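Side-chain contacts in flavoprotein (Thermotoga maritima, PDB 5V8S), which probably works as an oxidoreductase in electron transfer, pairing a di-iron centre in a metallo-beta-lactamase-like domain with a flavodoxin-like domain expected to bind FMN: residues Lys155-Pro160 with Ala225-Ser230; Asn219-Gly224 with Ser257-Asp262. The protein carries 1 engineered substitution. All coordinates share one frame; numbering follows the deposited sequence.

Contact 1: Lys155-Pro160 with Ala225-Ser230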
loop_
_atom_site.group_PDB
_atom_site.type_symbol
_atom_site.label_atom_id
_atom_site.label_comp_id
_atom_site.label_asym_id
_atom_site.label_seq_id
_atom_site.Cartn_x
_atom_site.Cartn_y
_atom_site.Cartn_z
ATOM N N LYS A 155 -3.732 17.849 -38.447
ATOM C CA LYS A 155 -3.355 18.983 -37.619
ATOM C C LYS A 155 -2.928 18.461 -36.254
ATOM O O LYS A 155 -3.635 17.657 -35.648
ATOM C CB LYS A 155 -4.534 19.940 -37.462
ATOM C CG LYS A 155 -4.214 21.195 -36.667
ATOM C CD LYS A 155 -5.388 22.164 -36.650
ATOM C CE LYS A 155 -4.965 23.526 -36.130
ATOM N NZ LYS A 155 -3.899 24.151 -36.997
ATOM N N PHE A 156 -1.764 18.899 -35.784
ATOM C CA PHE A 156 -1.197 18.414 -34.534
ATOM C C PHE A 156 -1.301 19.500 -33.476
ATOM O O PHE A 156 -0.855 20.633 -33.687
ATOM C CB PHE A 156 0.245 17.954 -34.749
ATOM C CG PHE A 156 0.343 16.876 -35.774
ATOM C CD1 PHE A 156 0.084 15.570 -35.437
ATOM C CD2 PHE A 156 0.575 17.189 -37.103
ATOM C CE1 PHE A 156 0.110 14.573 -36.384
ATOM C CE2 PHE A 156 0.612 16.198 -38.051
ATOM C CZ PHE A 156 0.369 14.880 -37.692
ATOM N N VAL A 157 -1.885 19.148 -32.339
ATOM C CA VAL A 157 -2.118 20.088 -31.258
ATOM C C VAL A 157 -1.401 19.555 -30.023
ATOM O O VAL A 157 -1.731 18.470 -29.525
ATOM C CB VAL A 157 -3.619 20.243 -30.987
ATOM C CG1 VAL A 157 -3.846 21.182 -29.823
ATOM C CG2 VAL A 157 -4.352 20.714 -32.260
ATOM N N MET A 158 -0.438 20.319 -29.523
ATOM C CA MET A 158 0.270 19.901 -28.316
ATOM C C MET A 158 -0.646 20.053 -27.107
ATOM O O MET A 158 -1.294 21.089 -26.929
ATOM C CB MET A 158 1.529 20.745 -28.114
ATOM C CG MET A 158 2.530 20.705 -29.264
ATOM S SD MET A 158 3.041 19.064 -29.796
ATOM C CE MET A 158 2.197 18.931 -31.375
ATOM N N THR A 159 -0.716 19.017 -26.287
ATOM C CA THR A 159 -1.487 19.052 -25.047
ATOM C C THR A 159 -0.582 18.549 -23.931
ATOM O O THR A 159 -0.786 17.459 -23.381
ATOM C CB THR A 159 -2.775 18.232 -25.169
ATOM O OG1 THR A 159 -2.461 16.859 -25.433
ATOM C CG2 THR A 159 -3.651 18.787 -26.304
ATOM N N PRO A 160 0.432 19.335 -23.566
ATOM C CA PRO A 160 1.468 18.833 -22.651
ATOM C C PRO A 160 0.919 18.480 -21.278
ATOM O O PRO A 160 -0.054 19.061 -20.796
ATOM C CB PRO A 160 2.459 19.998 -22.560
ATOM C CG PRO A 160 1.654 21.215 -22.923
ATOM C CD PRO A 160 0.625 20.755 -23.910
ATOM N N ALA A 225 -8.659 21.262 -22.779
ATOM C CA ALA A 225 -10.030 21.390 -23.262
ATOM C C ALA A 225 -10.269 22.757 -23.888
ATOM O O ALA A 225 -10.964 22.866 -24.901
ATOM C CB ALA A 225 -11.004 21.150 -22.111
ATOM N N GLU A 226 -9.717 23.813 -23.287
ATOM C CA GLU A 226 -9.844 25.158 -23.847
ATOM C C GLU A 226 -9.212 25.223 -25.229
ATOM O O GLU A 226 -9.761 25.830 -26.157
ATOM C CB GLU A 226 -9.153 26.146 -22.903
ATOM C CG GLU A 226 -8.976 27.563 -23.435
ATOM C CD GLU A 226 -10.277 28.329 -23.473
ATOM O OE1 GLU A 226 -11.016 28.286 -22.465
ATOM O OE2 GLU A 226 -10.566 28.966 -24.513
ATOM N N LYS A 227 -8.047 24.600 -25.375
ATOM C CA LYS A 227 -7.343 24.586 -26.648
ATOM C C LYS A 227 -8.154 23.877 -27.718
ATOM O O LYS A 227 -8.239 24.347 -28.857
ATOM C CB LYS A 227 -6.021 23.860 -26.449
ATOM C CG LYS A 227 -4.892 24.415 -27.228
ATOM C CD LYS A 227 -3.591 23.835 -26.752
ATOM C CE LYS A 227 -2.493 24.281 -27.667
ATOM N NZ LYS A 227 -1.195 23.799 -27.203
ATOM N N LEU A 228 -8.745 22.742 -27.381
ATOM C CA LEU A 228 -9.496 21.967 -28.352
ATOM C C LEU A 228 -10.864 22.568 -28.646
ATOM O O LEU A 228 -11.484 22.197 -29.650
ATOM C CB LEU A 228 -9.622 20.517 -27.865
ATOM C CG LEU A 228 -8.281 19.773 -27.726
ATOM C CD1 LEU A 228 -8.491 18.367 -27.208
ATOM C CD2 LEU A 228 -7.544 19.724 -29.050
ATOM N N SER A 229 -11.327 23.518 -27.827
ATOM C CA SER A 229 -12.679 24.041 -27.986
ATOM C C SER A 229 -12.837 24.867 -29.254
ATOM O O SER A 229 -13.971 25.130 -29.662
ATOM C CB SER A 229 -13.070 24.888 -26.774
ATOM O OG SER A 229 -12.391 26.128 -26.782
ATOM N N SER A 230 -11.741 25.298 -29.873
ATOM C CA SER A 230 -11.817 26.021 -31.137
ATOM C C SER A 230 -11.891 25.099 -32.345
ATOM O O SER A 230 -11.949 25.590 -33.480
ATOM C CB SER A 230 -10.605 26.937 -31.291
ATOM O OG SER A 230 -9.461 26.189 -31.663
#
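Lys227 reaches across to Met158 on a chain that is extended from CG outward, after a first torsion of -144° that lies well off a staggered value. Val157, on the strand, sets CG1 anti to its backbone N, and this branch is the one turned to the helix. The long lysine carries its charge to the end of the strand, where Lys227 NZ donates to Met158 O at 2.7 Å. The ammonium approaches that carbonyl obliquely, with a C=O...N angle of 143° and a tilt of 21° from the carbonyl plane. Its methylenes do apolar work on the way: Lys227 CE passes Val157 CG1 at 4.0 Å, the two side chains running past each other in opposite directions. Leu228 CD2 reaches the same methyl, Val157 CG1, from a different direction, also at 4.0 Å. A beta-branched valine suits the strand, and here a single one of its two methyls, CG1, serves both helix residues, and the buried leucine gives it an apolar partner. The bond from CA to CB of Met158 points away from the helix, although CB itself still lies near the ammonium, and the residue joins chiefly through its carbonyl. The ammonium has a second partner, a salt bridge to Asp143, whose other carboxylate oxygen accepts from Met158 N; the aspartate thus ties lysine and strand end together and would be expected to steady the positive charge. Strand 152-158 lies between strands 146-149 and 168-172 in a mixed sheet, with Val157 also touching Val169, and the C-terminal part of helix 218-228 packs against the strand's end.

Contact 2: Asn219-Gly224 with Ser257-Asp262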
loop_
_atom_site.group_PDB
_atom_site.type_symbol
_atom_site.label_atom_id
_atom_site.label_comp_id
_atom_site.label_asym_id
_atom_site.label_seq_id
_atom_site.Cartn_x
_atom_site.Cartn_y
_atom_site.Cartn_z
ATOM N N ASN A 219 -5.106 20.465 -13.803
ATOM C CA ASN A 219 -5.226 21.820 -14.336
ATOM C C ASN A 219 -4.933 21.851 -15.833
ATOM O O ASN A 219 -5.499 22.679 -16.567
ATOM C CB ASN A 219 -4.309 22.781 -13.574
ATOM C CG ASN A 219 -2.841 22.624 -13.952
ATOM O OD1 ASN A 219 -2.127 21.763 -13.410
ATOM N ND2 ASN A 219 -2.380 23.457 -14.890
ATOM N N TYR A 220 -4.092 20.934 -16.316
ATOM C CA TYR A 220 -3.781 20.876 -17.741
ATOM C C TYR A 220 -4.907 20.248 -18.554
ATOM O O TYR A 220 -4.952 20.433 -19.779
ATOM C CB TYR A 220 -2.481 20.098 -17.961
ATOM C CG TYR A 220 -1.236 20.860 -17.570
ATOM C CD1 TYR A 220 -0.632 21.745 -18.459
ATOM C CD2 TYR A 220 -0.646 20.677 -16.330
ATOM C CE1 TYR A 220 0.503 22.445 -18.098
ATOM C CE2 TYR A 220 0.482 21.365 -15.968
ATOM C CZ TYR A 220 1.055 22.247 -16.852
ATOM O OH TYR A 220 2.195 22.917 -16.477
ATOM N N ILE A 221 -5.823 19.522 -17.909
ATOM C CA ILE A 221 -7.035 19.081 -18.592
ATOM C C ILE A 221 -7.854 20.290 -18.988
ATOM O O ILE A 221 -8.354 20.381 -20.113
ATOM C CB ILE A 221 -7.852 18.136 -17.681
ATOM C CG1 ILE A 221 -7.132 16.805 -17.515
ATOM C CG2 ILE A 221 -9.281 17.915 -18.231
ATOM C CD1 ILE A 221 -7.789 15.915 -16.465
ATOM N N LEU A 222 -7.992 21.243 -18.071
ATOM C CA LEU A 222 -8.764 22.440 -18.363
ATOM C C LEU A 222 -8.113 23.251 -19.473
ATOM O O LEU A 222 -8.801 23.734 -20.384
ATOM C CB LEU A 222 -8.910 23.261 -17.084
ATOM C CG LEU A 222 -9.566 22.489 -15.941
ATOM C CD1 LEU A 222 -9.648 23.372 -14.713
ATOM C CD2 LEU A 222 -10.947 21.995 -16.353
ATOM N N GLU A 223 -6.789 23.404 -19.424
ATOM C CA GLU A 223 -6.084 24.102 -20.501
ATOM C C GLU A 223 -6.238 23.374 -21.828
ATOM O O GLU A 223 -6.437 24.010 -22.871
ATOM C CB GLU A 223 -4.598 24.225 -20.163
ATOM C CG GLU A 223 -4.269 25.235 -19.096
ATOM C CD GLU A 223 -2.781 25.552 -19.045
ATOM O OE1 GLU A 223 -2.067 25.262 -20.034
ATOM O OE2 GLU A 223 -2.329 26.099 -18.017
ATOM N N GLY A 224 -6.105 22.046 -21.818
ATOM C CA GLY A 224 -6.240 21.284 -23.046
ATOM C C GLY A 224 -7.636 21.367 -23.630
ATOM O O GLY A 224 -7.802 21.520 -24.843
ATOM N N SER A 257 -15.487 18.164 -15.885
ATOM C CA SER A 257 -16.162 18.070 -14.593
ATOM C C SER A 257 -15.284 17.396 -13.543
ATOM O O SER A 257 -15.225 17.837 -12.387
ATOM C CB SER A 257 -17.462 17.285 -14.763
ATOM O OG SER A 257 -18.126 17.182 -13.530
ATOM N N VAL A 258 -14.598 16.322 -13.923
ATOM C CA VAL A 258 -13.686 15.660 -13.000
ATOM C C VAL A 258 -12.532 16.585 -12.645
ATOM O O VAL A 258 -12.151 16.702 -11.476
ATOM C CB VAL A 258 -13.206 14.322 -13.593
ATOM C CG1 VAL A 258 -12.061 13.714 -12.761
ATOM C CG2 VAL A 258 -14.362 13.356 -13.698
ATOM N N ALA A 259 -11.946 17.248 -13.642
ATOM C CA ALA A 259 -10.825 18.143 -13.373
ATOM C C ALA A 259 -11.211 19.270 -12.418
ATOM O O ALA A 259 -10.406 19.670 -11.564
ATOM C CB ALA A 259 -10.272 18.703 -14.682
ATOM N N LYS A 260 -12.434 19.804 -12.550
ATOM C CA LYS A 260 -12.884 20.878 -11.675
ATOM C C LYS A 260 -13.383 20.358 -10.338
ATOM O O LYS A 260 -13.546 21.155 -9.413
ATOM C CB LYS A 260 -14.000 21.703 -12.327
ATOM C CG LYS A 260 -13.523 22.493 -13.533
ATOM C CD LYS A 260 -14.400 23.695 -13.851
ATOM C CE LYS A 260 -15.829 23.306 -14.018
ATOM N NZ LYS A 260 -16.583 24.267 -14.921
ATOM N N GLY A 261 -13.652 19.060 -10.228
ATOM C CA GLY A 261 -14.208 18.488 -9.005
ATOM C C GLY A 261 -15.659 18.868 -8.770
ATOM O O GLY A 261 -16.051 19.096 -7.622
ATOM N N ASP A 262 -16.474 18.933 -9.823
ATOM C CA ASP A 262 -17.893 19.245 -9.659
ATOM C C ASP A 262 -18.554 18.195 -8.765
ATOM O O ASP A 262 -18.496 16.995 -9.085
ATOM C CB ASP A 262 -18.617 19.264 -11.005
ATOM C CG ASP A 262 -18.245 20.462 -11.874
ATOM O OD1 ASP A 262 -17.594 21.430 -11.403
ATOM O OD2 ASP A 262 -18.609 20.406 -13.054
#
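Ala259 presents its single methyl to helix 218-228, where Ile221 and Leu222, neighbours in sequence, both lean on it. Ile221 comes with its beta-branch: CG2 lies 3.8 Å from Ala259 CB, with CB and CD1 of the isoleucine slightly farther off. Leu222, with CG beside its own backbone N (chi1 -57°), extends toward the second helix and brings CD2 within 3.8 Å of Ala259 CB. The same methyl group, Leu222 CD2, also touches Lys260 CG at 3.9 Å, and there the leucine and lysine chains cross at about a right angle. The small alanine lets the backbones come close, Ile221 CA and Ala259 CA being 6.5 Å apart, whereas the more exposed lysine lends only the apolar start of its chain. Ile221 is buried further by Ile210 and Ile214 of helix 196-214. Just beyond the contact, Gly261 takes a positive phi of 72°, a conformation that glycine adopts easily, and the bonds Asp262 N to Ser257 O and Gly261 N to Val258 O close the turn. This is apolar helix-helix packing centred on an alanine: helix 218-228 of the metallo-beta-lactamase-like region meets the end of helix 248-260, which leads through a Schellman motif towards strand 267-273 of the flavodoxin-like part.

Helix 218-228 is common to both contacts: its earlier turns, residues 219-224, meet helix 248-260 in contact 2, and its C-terminal part, within segment 225-230, meets the end of strand 152-158 in contact 1. The centres of the two contacts are about 14 Å apart, and they touch directly where Pro160 O packs 3.6 Å from Tyr220 CD1. The helix therefore bridges the five-stranded sheet of the beta-lactamase-like domain and the helix that precedes strand 267-273, the first strand of the flavodoxin-like part. Neither contact supplies a ligand of the mu-oxo-diiron site; the Ile221 side chain is about 12 Å from it, and His163 of that pocket follows soon after Pro160.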